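Local coordinates for protein mannan endo-1,6-alpha-mannosidase (Chaetomium thermophilum, PDB 6RY0) that probably acts as a fungal cell-wall transglycosidase of glycosyl hydrolase family 76, helping to transfer GPI-anchored glycoproteins into the wall, at residues 72-77 against 384-389; 45-50 against 391-396; 311-316 against 370-375; 76-81 against 317-322. One frame throughout, in Å; residues are numbered along the deposited sequence.

Contact 1 of 4, residues 72-77 against 384-389; sequences GDYYWW and DHTSGA. With CA (calcium ion), chain C.
Asp73 and Thr386 mark the closest backbone approach, 5.7 Å between their CA atoms, where two loop segments meet just ahead of helices 76-93 and 389-401. The Asp73 carboxylate does two jobs here. Its OD1 binds the calcium ion at 2.3 Å, and the carbonyl O of His385 binds the same ion at 2.5 Å. Four waters make up the rest of the modelled coordination shell. Asp73 OD2 accepts a 2.9 Å bond from Ser387 N, which stands 49° out of the carboxylate plane. Metal and N-H together fix how the carboxylate is turned. Tyr74 sends its hydroxyl into the turn that starts helix 389-401. Ala389 N donates to Tyr74 OH at 2.9 Å along a nearly straight line (168°), and Gly388 N adds a weak bond. With chi1 at 61°, Ser387 OG lies in plane at the ring edge and shares a 2.7 Å hydrogen bond with Tyr74 OH. Ala389 CB comes in obliquely, 3.4 Å from Tyr74 CZ, while Asp73 CB covers the centre of one ring face. Thr386 OG1 accepts from Gly388 N, forming an ST turn just before helix 389-401. Gly388 is that helix's N-cap, Ser387 also touches Phe50 near the end of helix 33-48, and Trp77 rests on helix 127-142.

Contact 2 of 4, residues 45-50 against 391-396; sequences YDMMLF and EAMSVL
Met47 meets Ala392 and Met393 across a buried, mainly apolar joint without hydrogen bonds between helix 33-48 and helix 389-401. The backbones come within 5.4 Å at the CA atoms of Met47 and Ala392, a close approach that the small alanine side chain allows. In the conformer described, one of two modelled, Met47 has CG anti to its backbone N (chi1 174°) and then bends at chi2 (63°). That bend lays the thioether along the far helix. Met47 SD is 3.5 Å from Met393 N and 3.8 Å from Ala392 CB. Met393 also has two conformers. In the one described its chain runs extended and bends only at chi3 (-53°). The two methionine side chains cross obliquely, with Met47 CE 3.6 Å from Met393 CE. The Met47 SD and CE contacts are those of the described conformers. Phe50, at the end of 45-50, puts CE2 3.7 Å from Ala392 CB. Ala392 CB is therefore touched by a sulfur and by a ring, which it meets obliquely. Leu396 CD2 adds a looser contact, 4.3 Å from Met47 CB. Such packing of an early helix on a late one is consistent with closure of the (alpha/alpha)6 barrel of family 76.

Contact 3 of 4, residues 311-316 against 370-375; sequences GRQGAC and GFYWKS
Tyr372 turns its ring toward Gln313 with CG anti to its own carbonyl carbon (chi1 -63°), while Phe371 reaches Cys316 with CG anti to the backbone N (chi1 -177°). Tyr372 is the centre of an inverse gamma turn, and Cys316 is in a disulfide with Cys309. The two loops meet beside Asp384, next to the calcium ligand His385. The Tyr372 ring is covered on both faces. Phe371 CD2 lies over the centre of one face. Gln313 CG covers the opposite face toward the rim, a CH-pi contact 4.2 Å from the ring centroid. The extended Gln313 chain carries its amide onward, with its plane 46° from that of the ring. Tyr372 OH is hydrogen-bonded to Asp384 OD2. A water lies in the ring plane at the edge, 2.7 Å from Tyr372 OH. The same water accepts from Cys316 N at 2.8 Å and sits 2.8 Å from Arg312 O, tying the tyrosine to the backbone of the facing loop. Lys324 makes cation-pi contacts with Phe371 and with Trp373. Trp373 NE1 in turn donates to Gly370 O within its own loop. In an oblique sulfur-aromatic contact, Cys316 SG lies 3.6 Å from Phe371 CE2.

Contact 4 of 4, residues 76-81 against 317-322; sequences WWEGGA and TADMLT
One direct hydrogen bond joins the two segments, from Trp77 NE1 to Asp319 OD1 at 2.9 Å. The acceptor lies in the indole plane, but the N-H meets OD1 from above the carboxylate, 59° out of its plane. Ring and carboxylate are nearly perpendicular. Trp77 chi1 of 79° sets CG between the backbone N and carbonyl carbon, and the indole edge then faces Asp319. Water contributes two bridges. One water donates to Glu78 OE1 (2.7 Å) and to Asp319 OD1 (2.9 Å), which probably eases the approach of the two acids. Their oxygens OE1 and OD1 stand 4.5 Å apart. Another water donates to Glu78 OE2 and Ala318 O. Van der Waals contacts centre on Thr322. Its CG2 is 3.3 Å from Glu78 OE2, and its OG1 lies 3.5 Å from Trp77 CH2. Thr322 OG1 donates to Asp319 O, in the carbonyl plane, and is hydrogen-bonded to Tyr326 as well. Asp129, which binds a second calcium in a structure of this protein, touches Trp77, so the indole held by Asp319 lies beside that site. The contact joins the first turns of helix 76-93 to the segment leading into helix 323-337. Met393 of helix 389-401 packs on Glu78, and helix 127-142 carries Asp129.

Overall arrangement
All four contacts lie within the family 76 range. Contacts 1, 2 and 4 join early to late parts of the chain; contact 3 joins two late loops. Contact 2 closes the longest loop, and contacts 1, 3 and 4 lie inside it. Contact 3 is nested in contact 1 and crosses contact 4. Contacts 1 and 4 share the start of helix 76-93, with centres about 7 Å apart. The centre of contact 2 lies about 12 Å from each of theirs, and about 17 Å from that of contact 3. Helix 389-401 carries half of contact 2 and begins at the end of contact 1. Asp384, next to the calcium ligand His385, links contact 1 to Tyr372 of contact 3.

Contact 1 of 4, residues 72-77 against 384-389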
# COMPACT_ATOMS: atom_id res chain seq x y z
N GLY A 72 13.33 -16.21 -6.63
CA GLY A 72 13.61 -14.80 -6.45
C GLY A 72 13.21 -14.37 -5.06
O GLY A 72 12.75 -15.17 -4.25
N ASP A 73 13.39 -13.10 -4.77
CA ASP A 73 13.33 -12.59 -3.40
C ASP A 73 11.95 -12.20 -2.91
O ASP A 73 11.78 -11.93 -1.72
CB ASP A 73 14.18 -11.33 -3.32
CG ASP A 73 15.64 -11.56 -3.66
OD1 ASP A 73 16.22 -12.42 -3.00
OD2 ASP A 73 16.18 -10.88 -4.55
N TYR A 74 10.96 -12.11 -3.80
CA TYR A 74 9.75 -11.34 -3.53
C TYR A 74 8.51 -12.17 -3.52
O TYR A 74 8.36 -13.11 -4.30
CB TYR A 74 9.64 -10.21 -4.59
CG TYR A 74 10.92 -9.43 -4.71
CD1 TYR A 74 11.35 -8.58 -3.71
CD2 TYR A 74 11.74 -9.58 -5.82
CE1 TYR A 74 12.58 -7.92 -3.80
CE2 TYR A 74 12.96 -8.95 -5.93
CZ TYR A 74 13.38 -8.13 -4.90
OH TYR A 74 14.59 -7.45 -4.94
N TYR A 75 7.59 -11.81 -2.64
CA TYR A 75 6.29 -12.46 -2.54
C TYR A 75 5.24 -11.79 -3.43
O TYR A 75 5.39 -10.62 -3.81
CB TYR A 75 5.85 -12.50 -1.07
CG TYR A 75 6.67 -13.43 -0.24
CD1 TYR A 75 6.38 -14.78 -0.20
CD2 TYR A 75 7.77 -12.98 0.49
CE1 TYR A 75 7.15 -15.66 0.58
CE2 TYR A 75 8.52 -13.85 1.26
CZ TYR A 75 8.19 -15.18 1.31
OH TYR A 75 8.94 -16.05 2.07
N TRP A 76 4.17 -12.52 -3.70
CA TRP A 76 3.07 -12.10 -4.58
C TRP A 76 2.54 -10.72 -4.28
O TRP A 76 2.32 -9.92 -5.20
CB TRP A 76 1.97 -13.15 -4.42
CG TRP A 76 0.70 -12.93 -5.17
CD1 TRP A 76 0.49 -13.09 -6.52
CD2 TRP A 76 -0.57 -12.59 -4.62
NE1 TRP A 76 -0.83 -12.85 -6.83
CE2 TRP A 76 -1.50 -12.57 -5.67
CE3 TRP A 76 -1.03 -12.36 -3.32
CZ2 TRP A 76 -2.83 -12.30 -5.48
CZ3 TRP A 76 -2.37 -12.06 -3.14
CH2 TRP A 76 -3.26 -12.06 -4.22
N TRP A 77 2.32 -10.38 -3.01
CA TRP A 77 1.73 -9.10 -2.71
C TRP A 77 2.60 -7.95 -3.18
O TRP A 77 2.07 -6.87 -3.47
CB TRP A 77 1.48 -8.97 -1.20
CG TRP A 77 2.68 -8.63 -0.44
CD1 TRP A 77 3.69 -9.46 -0.04
CD2 TRP A 77 3.08 -7.30 -0.08
NE1 TRP A 77 4.69 -8.72 0.55
CE2 TRP A 77 4.33 -7.39 0.56
CE3 TRP A 77 2.49 -6.03 -0.23
CZ2 TRP A 77 4.99 -6.28 1.08
CZ3 TRP A 77 3.14 -4.94 0.30
CH2 TRP A 77 4.37 -5.08 0.94
N ASP A 384 20.78 -6.69 2.69
CA ASP A 384 19.47 -7.15 3.13
C ASP A 384 18.95 -8.30 2.28
O ASP A 384 17.77 -8.63 2.33
CB ASP A 384 18.50 -5.98 3.23
CG ASP A 384 18.90 -5.00 4.32
OD1 ASP A 384 19.20 -5.44 5.44
OD2 ASP A 384 18.93 -3.78 4.05
N HIS A 385 19.85 -8.94 1.53
CA HIS A 385 19.58 -10.24 0.92
C HIS A 385 18.53 -10.21 -0.17
O HIS A 385 17.86 -11.22 -0.39
CB HIS A 385 19.21 -11.28 1.99
CG HIS A 385 20.08 -11.23 3.18
ND1 HIS A 385 21.38 -11.70 3.16
CD2 HIS A 385 19.90 -10.67 4.40
CE1 HIS A 385 21.94 -11.47 4.34
NE2 HIS A 385 21.07 -10.85 5.11
N THR A 386 18.42 -9.10 -0.88
CA THR A 386 17.60 -9.04 -2.07
C THR A 386 18.34 -8.32 -3.18
O THR A 386 19.35 -7.65 -2.94
CB THR A 386 16.21 -8.34 -1.87
OG1 THR A 386 16.34 -6.93 -2.07
CG2 THR A 386 15.58 -8.66 -0.56
N SER A 387 17.78 -8.41 -4.38
CA SER A 387 18.32 -7.70 -5.52
C SER A 387 18.09 -6.20 -5.49
O SER A 387 18.72 -5.50 -6.27
CB SER A 387 17.77 -8.28 -6.81
OG SER A 387 16.36 -8.13 -6.81
N GLY A 388 17.18 -5.72 -4.62
CA GLY A 388 16.96 -4.30 -4.45
C GLY A 388 15.70 -3.72 -5.06
O GLY A 388 15.60 -2.50 -5.19
N ALA A 389 14.72 -4.56 -5.40
CA ALA A 389 13.51 -4.04 -6.03
C ALA A 389 12.69 -3.18 -5.09
O ALA A 389 12.09 -2.20 -5.54
CB ALA A 389 12.65 -5.19 -6.54
CA CA C . 17.34 -13.43 -1.32
O HOH W 1 15.41 -14.81 -1.15
O HOH W 2 17.32 -14.89 -3.33
O HOH W 3 19.13 -12.98 -2.63
O HOH W 4 16.03 -13.20 0.27

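Contact 2 of 4, residues 45-50 against 391-396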
# COMPACT_ATOMS: atom_id res chain seq x y z
N TYR A 45 12.28 3.31 -15.06
CA TYR A 45 13.05 2.37 -15.88
C TYR A 45 13.82 1.40 -15.00
O TYR A 45 13.76 0.19 -15.21
CB TYR A 45 13.98 3.20 -16.81
CG TYR A 45 14.89 2.33 -17.65
CD1 TYR A 45 16.08 1.85 -17.15
CD2 TYR A 45 14.53 2.00 -18.96
CE1 TYR A 45 16.89 1.00 -17.96
CE2 TYR A 45 15.33 1.18 -19.75
CZ TYR A 45 16.46 0.67 -19.23
OH TYR A 45 17.25 -0.18 -19.96
N ASP A 46 14.58 1.90 -14.03
CA ASP A 46 15.38 1.02 -13.20
C ASP A 46 14.53 0.07 -12.39
O ASP A 46 14.92 -1.09 -12.21
CB ASP A 46 16.31 1.81 -12.28
CG ASP A 46 17.60 2.22 -12.96
OD1 ASP A 46 17.80 1.86 -14.14
OD2 ASP A 46 18.44 2.90 -12.29
N MET A 47 13.37 0.48 -11.90
CA MET A 47 12.51 -0.44 -11.18
C MET A 47 11.98 -1.52 -12.13
O MET A 47 11.89 -2.69 -11.78
CB MET A 47 11.37 0.35 -10.52
CG MET A 47 10.29 -0.46 -9.84
SD MET A 47 10.92 -1.41 -8.47
CE MET A 47 9.74 -2.74 -8.34
N MET A 48 11.64 -1.14 -13.35
CA MET A 48 11.06 -2.08 -14.30
C MET A 48 12.07 -3.15 -14.69
O MET A 48 11.66 -4.24 -15.05
CB MET A 48 10.50 -1.35 -15.52
CG MET A 48 9.66 -2.16 -16.50
SD MET A 48 8.18 -2.82 -15.67
CE MET A 48 6.91 -1.67 -15.33
N LEU A 49 13.38 -2.87 -14.60
CA LEU A 49 14.38 -3.88 -14.91
C LEU A 49 14.24 -5.12 -14.00
O LEU A 49 14.65 -6.22 -14.38
CB LEU A 49 15.80 -3.34 -14.78
CG LEU A 49 16.19 -2.27 -15.79
CD1 LEU A 49 17.59 -1.73 -15.42
CD2 LEU A 49 16.20 -2.81 -17.21
N PHE A 50 13.70 -4.95 -12.79
CA PHE A 50 13.52 -6.10 -11.91
C PHE A 50 12.41 -7.03 -12.38
O PHE A 50 12.36 -8.19 -11.98
CB PHE A 50 13.20 -5.63 -10.49
CG PHE A 50 14.35 -4.95 -9.80
CD1 PHE A 50 15.31 -5.68 -9.13
CD2 PHE A 50 14.43 -3.58 -9.78
CE1 PHE A 50 16.36 -5.05 -8.49
CE2 PHE A 50 15.50 -2.95 -9.15
CZ PHE A 50 16.46 -3.68 -8.51
N GLU A 391 13.75 -1.23 -2.62
CA GLU A 391 14.42 0.05 -2.51
C GLU A 391 14.14 0.91 -3.73
O GLU A 391 13.87 2.11 -3.63
CB GLU A 391 15.94 -0.17 -2.35
CG GLU A 391 16.37 -0.90 -1.07
CD GLU A 391 16.42 -2.40 -1.15
OE1 GLU A 391 15.63 -3.03 -1.90
OE2 GLU A 391 17.25 -2.96 -0.39
N ALA A 392 14.23 0.29 -4.91
CA ALA A 392 13.95 0.99 -6.16
C ALA A 392 12.51 1.47 -6.20
O ALA A 392 12.21 2.58 -6.63
CB ALA A 392 14.26 0.08 -7.33
N MET A 393 11.58 0.62 -5.74
CA MET A 393 10.16 0.98 -5.72
C MET A 393 9.92 2.17 -4.78
O MET A 393 9.15 3.08 -5.08
CB MET A 393 9.35 -0.23 -5.26
CG MET A 393 7.83 -0.09 -5.51
SD MET A 393 6.81 -1.37 -4.77
CE MET A 393 7.60 -2.83 -5.41
N SER A 394 10.59 2.13 -3.62
CA SER A 394 10.42 3.19 -2.64
C SER A 394 10.95 4.52 -3.12
O SER A 394 10.30 5.55 -2.87
CB SER A 394 11.03 2.78 -1.30
OG SER A 394 10.25 1.76 -0.71
N VAL A 395 12.10 4.55 -3.80
CA VAL A 395 12.59 5.82 -4.31
C VAL A 395 11.70 6.32 -5.45
O VAL A 395 11.40 7.51 -5.53
CB VAL A 395 14.06 5.76 -4.73
CG1 VAL A 395 14.52 7.12 -5.25
CG2 VAL A 395 14.91 5.31 -3.55
N LEU A 396 11.27 5.42 -6.34
CA LEU A 396 10.34 5.80 -7.39
C LEU A 396 9.09 6.47 -6.80
O LEU A 396 8.63 7.51 -7.28
CB LEU A 396 9.96 4.59 -8.23
CG LEU A 396 8.84 4.79 -9.26
CD1 LEU A 396 9.22 5.83 -10.28
CD2 LEU A 396 8.54 3.47 -9.94

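Contact 3 of 4, residues 311-316 against 370-375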
# COMPACT_ATOMS: atom_id res chain seq x y z
N GLY A 311 17.83 0.57 11.93
CA GLY A 311 18.91 1.05 12.77
C GLY A 311 20.25 0.40 12.57
O GLY A 311 21.30 0.94 12.99
N ARG A 312 20.22 -0.79 12.00
CA ARG A 312 21.46 -1.40 11.56
C ARG A 312 21.16 -2.09 10.24
O ARG A 312 20.02 -2.32 9.88
CB ARG A 312 21.98 -2.37 12.59
CG ARG A 312 21.05 -3.52 12.85
CD ARG A 312 21.51 -4.33 14.06
NE ARG A 312 20.41 -5.13 14.58
CZ ARG A 312 20.07 -6.33 14.12
NH1 ARG A 312 20.77 -6.89 13.14
NH2 ARG A 312 19.03 -6.97 14.63
N GLN A 313 22.19 -2.43 9.51
CA GLN A 313 22.05 -3.16 8.27
C GLN A 313 21.80 -4.62 8.52
O GLN A 313 22.31 -5.18 9.49
CB GLN A 313 23.31 -3.03 7.45
CG GLN A 313 23.55 -1.61 7.01
CD GLN A 313 24.88 -1.41 6.32
OE1 GLN A 313 25.54 -2.36 5.87
NE2 GLN A 313 25.26 -0.16 6.19
N GLY A 314 21.08 -5.25 7.60
CA GLY A 314 20.90 -6.68 7.65
C GLY A 314 19.71 -7.16 8.45
O GLY A 314 19.66 -8.35 8.83
N ALA A 315 18.80 -6.26 8.82
CA ALA A 315 17.62 -6.63 9.59
C ALA A 315 16.31 -6.51 8.81
O ALA A 315 15.39 -7.27 9.05
CB ALA A 315 17.54 -5.80 10.85
N CYS A 316 16.19 -5.53 7.94
CA CYS A 316 14.91 -5.35 7.24
C CYS A 316 14.63 -6.47 6.24
O CYS A 316 15.51 -6.80 5.45
CB CYS A 316 14.87 -4.00 6.55
SG CYS A 316 14.99 -2.52 7.65
N GLY A 370 19.77 2.43 -2.72
CA GLY A 370 19.65 1.67 -1.50
C GLY A 370 18.51 2.17 -0.63
O GLY A 370 17.63 2.91 -1.08
N PHE A 371 18.52 1.70 0.61
CA PHE A 371 17.43 1.84 1.55
C PHE A 371 17.70 2.85 2.64
O PHE A 371 16.75 3.38 3.25
CB PHE A 371 17.19 0.50 2.24
CG PHE A 371 16.02 0.50 3.20
CD1 PHE A 371 14.73 0.66 2.73
CD2 PHE A 371 16.22 0.31 4.56
CE1 PHE A 371 13.66 0.62 3.59
CE2 PHE A 371 15.14 0.26 5.41
CZ PHE A 371 13.87 0.44 4.93
N TYR A 372 18.97 3.09 2.97
CA TYR A 372 19.33 3.76 4.23
C TYR A 372 19.45 5.25 3.97
O TYR A 372 20.54 5.86 4.02
CB TYR A 372 20.61 3.11 4.81
CG TYR A 372 20.37 1.64 5.17
CD1 TYR A 372 20.49 0.66 4.21
CD2 TYR A 372 19.98 1.26 6.44
CE1 TYR A 372 20.23 -0.67 4.48
CE2 TYR A 372 19.71 -0.07 6.74
CZ TYR A 372 19.83 -1.03 5.76
OH TYR A 372 19.56 -2.33 6.07
N TRP A 373 18.30 5.86 3.69
CA TRP A 373 18.27 7.24 3.25
C TRP A 373 18.80 8.19 4.32
O TRP A 373 19.61 9.08 4.05
CB TRP A 373 16.86 7.65 2.81
CG TRP A 373 16.22 6.79 1.77
CD1 TRP A 373 16.78 5.77 1.04
CD2 TRP A 373 14.86 6.87 1.37
NE1 TRP A 373 15.83 5.22 0.21
CE2 TRP A 373 14.64 5.87 0.39
CE3 TRP A 373 13.80 7.71 1.71
CZ2 TRP A 373 13.42 5.68 -0.24
CZ3 TRP A 373 12.57 7.52 1.09
CH2 TRP A 373 12.40 6.51 0.12
N LYS A 374 18.32 8.01 5.54
CA LYS A 374 18.75 8.89 6.63
C LYS A 374 20.27 8.88 6.79
O LYS A 374 20.86 9.92 7.07
CB LYS A 374 18.07 8.50 7.92
CG LYS A 374 18.50 9.34 9.15
CD LYS A 374 18.23 10.87 9.06
CE LYS A 374 18.70 11.63 10.30
NZ LYS A 374 20.15 11.90 10.43
N SER A 375 20.90 7.72 6.60
CA SER A 375 22.35 7.60 6.78
C SER A 375 23.14 8.44 5.83
O SER A 375 24.31 8.72 6.07
CB SER A 375 22.81 6.15 6.58
OG SER A 375 22.95 5.77 5.21
O HOH W 5 18.19 -3.53 8.11

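Contact 4 of 4, residues 76-81 against 317-322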
# COMPACT_ATOMS: atom_id res chain seq x y z
N TRP A 76 4.17 -12.52 -3.70
CA TRP A 76 3.07 -12.10 -4.58
C TRP A 76 2.54 -10.72 -4.28
O TRP A 76 2.32 -9.92 -5.20
CB TRP A 76 1.97 -13.15 -4.42
CG TRP A 76 0.70 -12.93 -5.17
CD1 TRP A 76 0.49 -13.09 -6.52
CD2 TRP A 76 -0.57 -12.59 -4.62
NE1 TRP A 76 -0.83 -12.85 -6.83
CE2 TRP A 76 -1.50 -12.57 -5.67
CE3 TRP A 76 -1.03 -12.36 -3.32
CZ2 TRP A 76 -2.83 -12.30 -5.48
CZ3 TRP A 76 -2.37 -12.06 -3.14
CH2 TRP A 76 -3.26 -12.06 -4.22
N TRP A 77 2.32 -10.38 -3.01
CA TRP A 77 1.73 -9.10 -2.71
C TRP A 77 2.60 -7.95 -3.18
O TRP A 77 2.07 -6.87 -3.47
CB TRP A 77 1.48 -8.97 -1.20
CG TRP A 77 2.68 -8.63 -0.44
CD1 TRP A 77 3.69 -9.46 -0.04
CD2 TRP A 77 3.08 -7.30 -0.08
NE1 TRP A 77 4.69 -8.72 0.55
CE2 TRP A 77 4.33 -7.39 0.56
CE3 TRP A 77 2.49 -6.03 -0.23
CZ2 TRP A 77 4.99 -6.28 1.08
CZ3 TRP A 77 3.14 -4.94 0.30
CH2 TRP A 77 4.37 -5.08 0.94
N GLU A 78 3.92 -8.15 -3.23
CA GLU A 78 4.82 -7.06 -3.64
C GLU A 78 4.66 -6.75 -5.12
O GLU A 78 4.91 -5.64 -5.55
CB GLU A 78 6.24 -7.39 -3.21
CG GLU A 78 7.19 -6.21 -3.39
CD GLU A 78 8.54 -6.41 -2.73
OE1 GLU A 78 8.73 -7.27 -1.89
OE2 GLU A 78 9.44 -5.56 -3.10
N GLY A 79 4.23 -7.75 -5.90
CA GLY A 79 3.84 -7.47 -7.26
C GLY A 79 2.66 -6.52 -7.30
O GLY A 79 2.62 -5.58 -8.10
N GLY A 80 1.67 -6.74 -6.45
CA GLY A 80 0.54 -5.85 -6.36
C GLY A 80 0.94 -4.44 -5.94
O GLY A 80 0.42 -3.44 -6.46
N ALA A 81 1.87 -4.35 -5.00
CA ALA A 81 2.40 -3.05 -4.61
C ALA A 81 3.10 -2.37 -5.77
O ALA A 81 2.94 -1.15 -5.97
CB ALA A 81 3.38 -3.24 -3.43
N THR A 317 13.41 -7.01 6.24
CA THR A 317 13.04 -8.03 5.27
C THR A 317 12.62 -7.39 3.96
O THR A 317 12.39 -6.18 3.87
CB THR A 317 11.85 -8.84 5.78
OG1 THR A 317 10.73 -7.97 5.82
CG2 THR A 317 12.09 -9.47 7.17
N ALA A 318 12.48 -8.22 2.92
CA ALA A 318 12.05 -7.72 1.62
C ALA A 318 10.77 -6.88 1.76
O ALA A 318 10.65 -5.82 1.14
CB ALA A 318 11.82 -8.86 0.66
N ASP A 319 9.82 -7.36 2.54
CA ASP A 319 8.58 -6.62 2.68
C ASP A 319 8.86 -5.21 3.26
O ASP A 319 8.35 -4.19 2.79
CB ASP A 319 7.59 -7.32 3.62
CG ASP A 319 7.00 -8.60 3.07
OD1 ASP A 319 7.22 -9.02 1.92
OD2 ASP A 319 6.18 -9.13 3.84
N MET A 320 9.67 -5.16 4.31
CA MET A 320 9.92 -3.91 5.03
C MET A 320 10.61 -2.84 4.18
O MET A 320 10.41 -1.65 4.40
CB MET A 320 10.76 -4.17 6.29
CG MET A 320 10.05 -5.05 7.30
SD MET A 320 11.19 -5.57 8.60
CE MET A 320 10.22 -6.91 9.31
N LEU A 321 11.38 -3.27 3.18
CA LEU A 321 12.08 -2.34 2.29
C LEU A 321 11.13 -1.51 1.43
O LEU A 321 11.53 -0.49 0.87
CB LEU A 321 13.08 -3.13 1.45
CG LEU A 321 14.17 -3.86 2.24
CD1 LEU A 321 14.87 -4.86 1.36
CD2 LEU A 321 15.16 -2.89 2.87
N THR A 322 9.88 -1.96 1.32
CA THR A 322 8.88 -1.27 0.51
C THR A 322 8.09 -0.23 1.29
O THR A 322 7.40 0.60 0.69
CB THR A 322 7.88 -2.24 -0.11
OG1 THR A 322 6.99 -2.75 0.89
CG2 THR A 322 8.56 -3.37 -0.84
O HOH W 6 11.50 -5.61 -1.44
O HOH W 7 8.08 -9.67 -0.74